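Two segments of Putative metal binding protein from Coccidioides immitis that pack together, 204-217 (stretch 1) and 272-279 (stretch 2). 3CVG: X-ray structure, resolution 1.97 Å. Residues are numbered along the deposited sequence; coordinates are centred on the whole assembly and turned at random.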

ATOM      1  N   ASP A 204      -1.122  -6.034   4.260  1.00 21.72           N
ATOM      2  CA  ASP A 204      -0.105  -5.976   3.214  1.00 25.29           C
ATOM      3  C   ASP A 204       1.140  -6.743   3.635  1.00 25.38           C
ATOM      4  O   ASP A 204       1.365  -6.975   4.825  1.00 23.26           O
ATOM      5  CB  ASP A 204       0.251  -4.523   2.871  1.00 25.00           C
ATOM      6  CG  ASP A 204       0.807  -3.763   4.050  1.00 26.43           C
ATOM      7  OD1 ASP A 204       0.021  -3.332   4.923  1.00 33.80           O
ATOM      8  OD2 ASP A 204       2.038  -3.598   4.116  1.00 30.84           O
ATOM      9  N   TYR A 205       1.943  -7.133   2.650  1.00 25.39           N
ATOM     10  CA  TYR A 205       3.151  -7.902   2.906  1.00 26.21           C
ATOM     11  C   TYR A 205       4.085  -7.289   3.943  1.00 25.97           C
ATOM     12  O   TYR A 205       4.557  -7.991   4.836  1.00 25.22           O
ATOM     13  CB  TYR A 205       3.917  -8.129   1.597  1.00 26.05           C
ATOM     14  CG  TYR A 205       5.026  -9.158   1.707  1.00 26.11           C
ATOM     15  CD1 TYR A 205       4.806 -10.387   2.331  1.00 26.16           C
ATOM     16  CD2 TYR A 205       6.289  -8.914   1.155  1.00 28.06           C
ATOM     17  CE1 TYR A 205       5.814 -11.351   2.404  1.00 27.64           C
ATOM     18  CE2 TYR A 205       7.301  -9.869   1.216  1.00 26.25           C
ATOM     19  CZ  TYR A 205       7.061 -11.080   1.842  1.00 25.85           C
ATOM     20  OH  TYR A 205       8.060 -12.013   1.924  1.00 24.43           O
ATOM     21  N   GLY A 206       4.346  -5.987   3.819  1.00 26.31           N
ATOM     22  CA  GLY A 206       5.242  -5.299   4.742  1.00 24.84           C
ATOM     23  C   GLY A 206       4.781  -5.300   6.189  1.00 24.76           C
ATOM     24  O   GLY A 206       5.591  -5.428   7.115  1.00 22.75           O
ATOM     25  N   THR A 207       3.477  -5.142   6.390  1.00 23.09           N
ATOM     26  CA  THR A 207       2.906  -5.147   7.732  1.00 21.61           C
ATOM     27  C   THR A 207       3.080  -6.549   8.313  1.00 20.00           C
ATOM     28  O   THR A 207       3.441  -6.712   9.479  1.00 21.11           O
ATOM     29  CB  THR A 207       1.410  -4.785   7.682  1.00 20.26           C
ATOM     30  OG1 THR A 207       1.264  -3.475   7.124  1.00 22.26           O
ATOM     31  CG2 THR A 207       0.796  -4.813   9.083  1.00 19.25           C
ATOM     32  N   TYR A 208       2.827  -7.556   7.483  1.00 20.72           N
ATOM     33  CA  TYR A 208       2.972  -8.952   7.878  1.00 21.75           C
ATOM     34  C   TYR A 208       4.392  -9.238   8.391  1.00 23.72           C
ATOM     35  O   TYR A 208       4.582  -9.898   9.427  1.00 22.48           O
ATOM     36  CB  TYR A 208       2.672  -9.856   6.676  1.00 21.07           C
ATOM     37  CG  TYR A 208       3.001 -11.313   6.883  1.00 22.78           C
ATOM     38  CD1 TYR A 208       2.299 -12.086   7.813  1.00 22.91           C
ATOM     39  CD2 TYR A 208       4.018 -11.926   6.149  1.00 24.94           C
ATOM     40  CE1 TYR A 208       2.603 -13.428   8.011  1.00 23.31           C
ATOM     41  CE2 TYR A 208       4.333 -13.279   6.341  1.00 25.21           C
ATOM     42  CZ  TYR A 208       3.618 -14.020   7.269  1.00 25.93           C
ATOM     43  OH  TYR A 208       3.916 -15.349   7.458  1.00 25.16           O
ATOM     44  N   LEU A 209       5.386  -8.744   7.660  1.00 23.20           N
ATOM     45  CA  LEU A 209       6.778  -8.960   8.040  1.00 23.68           C
ATOM     46  C   LEU A 209       7.155  -8.141   9.260  1.00 23.95           C
ATOM     47  O   LEU A 209       8.240  -8.310   9.814  1.00 22.87           O
ATOM     48  CB  LEU A 209       7.709  -8.604   6.874  1.00 24.23           C
ATOM     49  CG  LEU A 209       7.517  -9.462   5.619  1.00 24.22           C
ATOM     50  CD1 LEU A 209       8.329  -8.875   4.458  1.00 27.79           C
ATOM     51  CD2 LEU A 209       7.932 -10.893   5.906  1.00 25.76           C
ATOM     52  N   SER A 210       6.250  -7.266   9.689  1.00 24.67           N
ATOM     53  CA  SER A 210       6.505  -6.419  10.845  1.00 25.07           C
ATOM     54  C   SER A 210       6.005  -6.999  12.167  1.00 23.80           C
ATOM     55  O   SER A 210       6.420  -6.540  13.220  1.00 24.37           O
ATOM     56  CB  SER A 210       5.862  -5.041  10.650  1.00 25.68           C
ATOM     57  OG  SER A 210       6.417  -4.359   9.543  1.00 30.03           O
ATOM     58  N   ILE A 211       5.109  -7.981  12.121  1.00 24.20           N
ATOM     59  CA  ILE A 211       4.583  -8.536  13.363  1.00 24.05           C
ATOM     60  C   ILE A 211       5.426  -9.692  13.886  1.00 23.41           C
ATOM     61  O   ILE A 211       6.154 -10.344  13.134  1.00 24.44           O
ATOM     62  CB  ILE A 211       3.101  -8.988  13.210  1.00 24.78           C
ATOM     63  CG1 ILE A 211       2.990 -10.096  12.167  1.00 24.88           C
ATOM     64  CG2 ILE A 211       2.228  -7.791  12.824  1.00 24.73           C
ATOM     65  CD1 ILE A 211       1.613 -10.706  12.066  1.00 25.01           C
ATOM     66  N   PRO A 212       5.352  -9.951  15.196  1.00 24.20           N
ATOM     67  CA  PRO A 212       6.125 -11.045  15.801  1.00 23.36           C
ATOM     68  C   PRO A 212       5.945 -12.371  15.071  1.00 23.63           C
ATOM     69  O   PRO A 212       4.856 -12.673  14.592  1.00 23.16           O
ATOM     70  CB  PRO A 212       5.586 -11.097  17.221  1.00 22.25           C
ATOM     71  CG  PRO A 212       5.238  -9.654  17.497  1.00 22.87           C
ATOM     72  CD  PRO A 212       4.548  -9.246  16.211  1.00 22.29           C
ATOM     73  N   ARG A 213       7.012 -13.159  14.973  1.00 24.30           N
ATOM     74  CA  ARG A 213       6.914 -14.456  14.310  1.00 27.21           C
ATOM     75  C   ARG A 213       5.838 -15.301  14.979  1.00 26.31           C
ATOM     76  O   ARG A 213       5.090 -16.023  14.311  1.00 27.08           O
ATOM     77  CB  ARG A 213       8.236 -15.219  14.379  1.00 28.05           C
ATOM     78  CG  ARG A 213       9.343 -14.598  13.573  1.00 33.05           C
ATOM     79  CD  ARG A 213      10.484 -15.577  13.364  1.00 35.72           C
ATOM     80  NE  ARG A 213      11.595 -14.931  12.678  1.00 39.24           N
ATOM     81  CZ  ARG A 213      11.477 -14.271  11.532  1.00 40.56           C
ATOM     82  NH1 ARG A 213      10.294 -14.171  10.941  1.00 41.52           N
ATOM     83  NH2 ARG A 213      12.543 -13.708  10.978  1.00 43.52           N
ATOM     84  N   GLY A 214       5.778 -15.216  16.302  1.00 26.53           N
ATOM     85  CA  GLY A 214       4.792 -15.977  17.047  1.00 28.01           C
ATOM     86  C   GLY A 214       3.368 -15.751  16.566  1.00 27.89           C
ATOM     87  O   GLY A 214       2.595 -16.702  16.454  1.00 27.71           O
ATOM     88  N   LEU A 215       3.013 -14.500  16.280  1.00 27.66           N
ATOM     89  CA  LEU A 215       1.667 -14.190  15.808  1.00 27.31           C
ATOM     90  C   LEU A 215       1.392 -14.771  14.428  1.00 26.89           C
ATOM     91  O   LEU A 215       0.269 -15.174  14.135  1.00 25.72           O
ATOM     92  CB  LEU A 215       1.428 -12.676  15.774  1.00 26.71           C
ATOM     93  CG  LEU A 215       1.069 -11.990  17.096  1.00 29.64           C
ATOM     94  CD1 LEU A 215       0.656 -10.550  16.830  1.00 25.69           C
ATOM     95  CD2 LEU A 215      -0.077 -12.748  17.765  1.00 28.51           C
ATOM     96  N   ARG A 216       2.417 -14.813  13.582  1.00 26.16           N
ATOM     97  CA  ARG A 216       2.252 -15.338  12.233  1.00 25.93           C
ATOM     98  C   ARG A 216       1.847 -16.806  12.271  1.00 26.40           C
ATOM     99  O   ARG A 216       1.278 -17.324  11.315  1.00 27.57           O
ATOM    100  CB  ARG A 216       3.542 -15.166  11.425  1.00 24.41           C
ATOM    101  CG  ARG A 216       3.997 -13.725  11.310  1.00 24.73           C
ATOM    102  CD  ARG A 216       5.316 -13.624  10.548  1.00 23.08           C
ATOM    103  NE  ARG A 216       6.079 -12.454  10.970  1.00 25.11           N
ATOM    104  CZ  ARG A 216       7.217 -12.062  10.406  1.00 23.79           C
ATOM    105  NH1 ARG A 216       7.727 -12.752   9.392  1.00 24.72           N
ATOM    106  NH2 ARG A 216       7.842 -10.985  10.856  1.00 24.30           N
ATOM    107  N   ASP A 217       2.138 -17.474  13.382  1.00 28.42           N
ATOM    108  CA  ASP A 217       1.771 -18.875  13.534  1.00 29.13           C
ATOM    109  C   ASP A 217       0.316 -19.010  13.977  1.00 28.09           C
ATOM    110  O   ASP A 217      -0.256 -20.096  13.941  1.00 27.86           O
ATOM    111  CB  ASP A 217       2.684 -19.553  14.554  1.00 33.95           C
ATOM    112  CG  ASP A 217       4.020 -19.940  13.966  1.00 35.97           C
ATOM    113  OD1 ASP A 217       4.039 -20.776  13.038  1.00 41.33           O
ATOM    114  OD2 ASP A 217       5.051 -19.411  14.429  1.00 41.45           O
ATOM    115  N   LYS A 272      15.120  -4.670   2.106  1.00 36.38           N
ATOM    116  CA  LYS A 272      14.573  -5.796   2.840  1.00 36.35           C
ATOM    117  C   LYS A 272      13.963  -5.505   4.200  1.00 34.93           C
ATOM    118  O   LYS A 272      14.213  -4.467   4.808  1.00 35.16           O
ATOM    119  CB  LYS A 272      15.656  -6.852   3.023  1.00 36.46           C
ATOM    120  CG  LYS A 272      16.156  -7.473   1.739  1.00 36.83           C
ATOM    121  CD  LYS A 272      17.029  -8.664   2.062  1.00 37.66           C
ATOM    122  CE  LYS A 272      17.125  -9.625   0.898  1.00 38.10           C
ATOM    123  NZ  LYS A 272      17.756 -10.909   1.316  1.00 38.96           N
ATOM    124  N   LYS A 273      13.152  -6.453   4.660  1.00 34.95           N
ATOM    125  CA  LYS A 273      12.518  -6.386   5.969  1.00 34.67           C
ATOM    126  C   LYS A 273      12.344  -7.820   6.447  1.00 33.65           C
ATOM    127  O   LYS A 273      11.761  -8.658   5.754  1.00 31.63           O
ATOM    128  CB  LYS A 273      11.166  -5.670   5.912  1.00 36.76           C
ATOM    129  CG  LYS A 273      11.117  -4.471   6.842  1.00 38.91           C
ATOM    130  CD  LYS A 273       9.739  -3.839   6.901  1.00 40.33           C
ATOM    131  CE  LYS A 273       9.831  -2.371   7.299  1.00 39.33           C
ATOM    132  NZ  LYS A 273      10.575  -2.158   8.577  1.00 41.76           N
ATOM    133  N   ASP A 274      12.864  -8.093   7.638  1.00 32.90           N
ATOM    134  CA  ASP A 274      12.825  -9.427   8.215  1.00 31.95           C
ATOM    135  C   ASP A 274      13.499 -10.399   7.256  1.00 30.63           C
ATOM    136  O   ASP A 274      13.076 -11.545   7.111  1.00 30.73           O
ATOM    137  CB  ASP A 274      11.390  -9.892   8.481  1.00 32.52           C
ATOM    138  CG  ASP A 274      11.341 -11.014   9.499  1.00 33.27           C
ATOM    139  OD1 ASP A 274      10.349 -11.772   9.540  1.00 35.72           O
ATOM    140  OD2 ASP A 274      12.311 -11.124  10.274  1.00 32.45           O
ATOM    141  N   GLY A 275      14.546  -9.921   6.590  1.00 31.34           N
ATOM    142  CA  GLY A 275      15.285 -10.756   5.656  1.00 33.29           C
ATOM    143  C   GLY A 275      14.589 -11.094   4.348  1.00 33.62           C
ATOM    144  O   GLY A 275      14.998 -12.025   3.654  1.00 35.95           O
ATOM    145  N   GLN A 276      13.546 -10.348   3.998  1.00 33.16           N
ATOM    146  CA  GLN A 276      12.816 -10.603   2.755  1.00 33.37           C
ATOM    147  C   GLN A 276      12.747  -9.343   1.907  1.00 31.69           C
ATOM    148  O   GLN A 276      12.661  -8.235   2.442  1.00 31.07           O
ATOM    149  CB  GLN A 276      11.375 -11.048   3.049  1.00 33.84           C
ATOM    150  CG  GLN A 276      11.221 -12.346   3.817  1.00 37.87           C
ATOM    151  CD  GLN A 276      11.743 -13.539   3.058  1.00 40.13           C
ATOM    152  OE1 GLN A 276      11.497 -13.685   1.857  1.00 43.17           O
ATOM    153  NE2 GLN A 276      12.455 -14.414   3.754  1.00 41.79           N
ATOM    154  N   GLN A 277      12.778  -9.505   0.587  1.00 31.37           N
ATOM    155  CA  GLN A 277      12.658  -8.347  -0.292  1.00 30.58           C
ATOM    156  C   GLN A 277      11.236  -7.869  -0.047  1.00 29.08           C
ATOM    157  O   GLN A 277      10.286  -8.630  -0.229  1.00 30.46           O
ATOM    158  CB  GLN A 277      12.818  -8.737  -1.763  1.00 30.43           C
ATOM    159  CG  GLN A 277      12.598  -7.560  -2.715  1.00 32.64           C
ATOM    160  CD  GLN A 277      12.779  -7.938  -4.177  1.00 35.55           C
ATOM    161  OE1 GLN A 277      12.067  -8.788  -4.704  1.00 37.30           O
ATOM    162  NE2 GLN A 277      13.736  -7.302  -4.837  1.00 37.30           N
ATOM    163  N   LEU A 278      11.089  -6.621   0.372  1.00 29.37           N
ATOM    164  CA  LEU A 278       9.770  -6.079   0.667  1.00 29.36           C
ATOM    165  C   LEU A 278       8.885  -5.849  -0.555  1.00 29.71           C
ATOM    166  O   LEU A 278       7.765  -6.358  -0.620  1.00 27.85           O
ATOM    167  CB  LEU A 278       9.912  -4.770   1.443  1.00 29.71           C
ATOM    168  CG  LEU A 278       8.608  -4.047   1.782  1.00 31.62           C
ATOM    169  CD1 LEU A 278       7.647  -5.001   2.477  1.00 30.44           C
ATOM    170  CD2 LEU A 278       8.914  -2.848   2.653  1.00 31.71           C
ATOM    171  N   TYR A 279       9.398  -5.088  -1.517  1.00 28.04           N
ATOM    172  CA  TYR A 279       8.655  -4.755  -2.726  1.00 26.50           C
ATOM    173  C   TYR A 279       9.284  -5.321  -3.997  1.00 27.64           C
ATOM    174  O   TYR A 279      10.486  -5.594  -4.046  1.00 28.21           O
ATOM    175  CB  TYR A 279       8.577  -3.237  -2.899  1.00 26.30           C
ATOM    176  CG  TYR A 279       8.055  -2.459  -1.719  1.00 26.81           C
ATOM    177  CD1 TYR A 279       8.866  -1.533  -1.061  1.00 28.12           C
ATOM    178  CD2 TYR A 279       6.739  -2.604  -1.286  1.00 26.07           C
ATOM    179  CE1 TYR A 279       8.377  -0.765  -0.006  1.00 27.97           C
ATOM    180  CE2 TYR A 279       6.238  -1.839  -0.228  1.00 26.91           C
ATOM    181  CZ  TYR A 279       7.062  -0.923   0.405  1.00 27.58           C
ATOM    182  OH  TYR A 279       6.576  -0.146   1.433  1.00 26.54           O
TER
HETATM  183  O   HOH W   1      10.020 -11.109  -0.606  1.00 30.39           O
HETATM  184  O   HOH W   2       8.279  -2.137  10.193  1.00 44.37           O

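The strongest link between the two stretches is a cluster of charge centred on Asp274, whose carboxylate is shared by two arginines of stretch 1. Arg213 grips both oxygens: its NH1 donates to Asp274 OD1 at 2.8 Å, and its NH2 approaches Asp274 OD2 at 2.7 Å, the latter a weak hydrogen bond because the angle at the hydrogen is only 116°, though the short distance still makes a good salt bridge. Arg216 directs both terminal nitrogens at one oxygen, with NH1 2.8 Å and NH2 2.9 Å from Asp274 OD1, and that oxygen lies near the plane of the guanidinium, where its N-H bonds point. A carboxylate suits this position because its two oxygens can serve several donors at once and its negative charge offsets part of the positive charge gathered around it.

Arg216 is also anchored within its own stretch. Its NE and NH2 donate to Ile211 O at 3.0 and 2.9 Å, so the guanidinium ties the loop at Ile211 to Asp274. The long, extended arginine side chain, with five N-H bonds spread around a flat group, is well suited to such bridging.

Asp274 reaches the arginines from a type I' turn, Lys273 to Gln276, which joins two short strands. The turn is closed by paired backbone bonds, Lys273 N to Gln276 O at 2.9 Å and Gln276 N to Lys273 O at 3.0 Å. Asp274 and Gly275 both have positive phi, a conformation that glycine adopts easily. Facing the hairpin is the helix that begins after Asp204. There Asp204 OD2 accepts from Thr207 N at 3.1 Å, a capping bond that satisfies an amide at the helix start, while Thr207 OG1 donates to Asp204 OD1 at 2.5 Å.

Two water bridges supplement the direct bonds. One water donates to Gln277 O and has a weak bond with Tyr205 OH; the other accepts from Lys273 NZ and donates to Ser210 OG. Ser210 OG in turn donates to Gly206 O at 2.8 Å, so one small hydroxyl connects backbone and solvent.

Beyond the polar groups lies apolar packing. Leu209, buried and pointing toward stretch 2, places CD1 3.7 Å from Lys273 O, 4.0 Å from Gln276 CB and 4.4 Å from Leu278 CD1, filling space beside the hairpin with a branched hydrocarbon that needs no polar partner. Tyr205 lies alongside: its ring edge meets the backbone, with CD2 3.4 Å from Leu278 O, while Tyr205 CD2 is 4.3 Å from Leu278 CD1. The aromatic ring thus combines apolar contact with a hydroxyl that can reach water.

Gly206 allows a close backbone approach: Gly206 CA lies 6.1 Å from Leu278 CA, as Leu209 CA does from Asp274 CA. Gly206 CA also lies 3.3 Å from Leu278 CD1. A beta carbon here would point at stretch 2 and come within 3.1 Å of Leu278 CD1, a tight fit that glycine's missing side chain avoids.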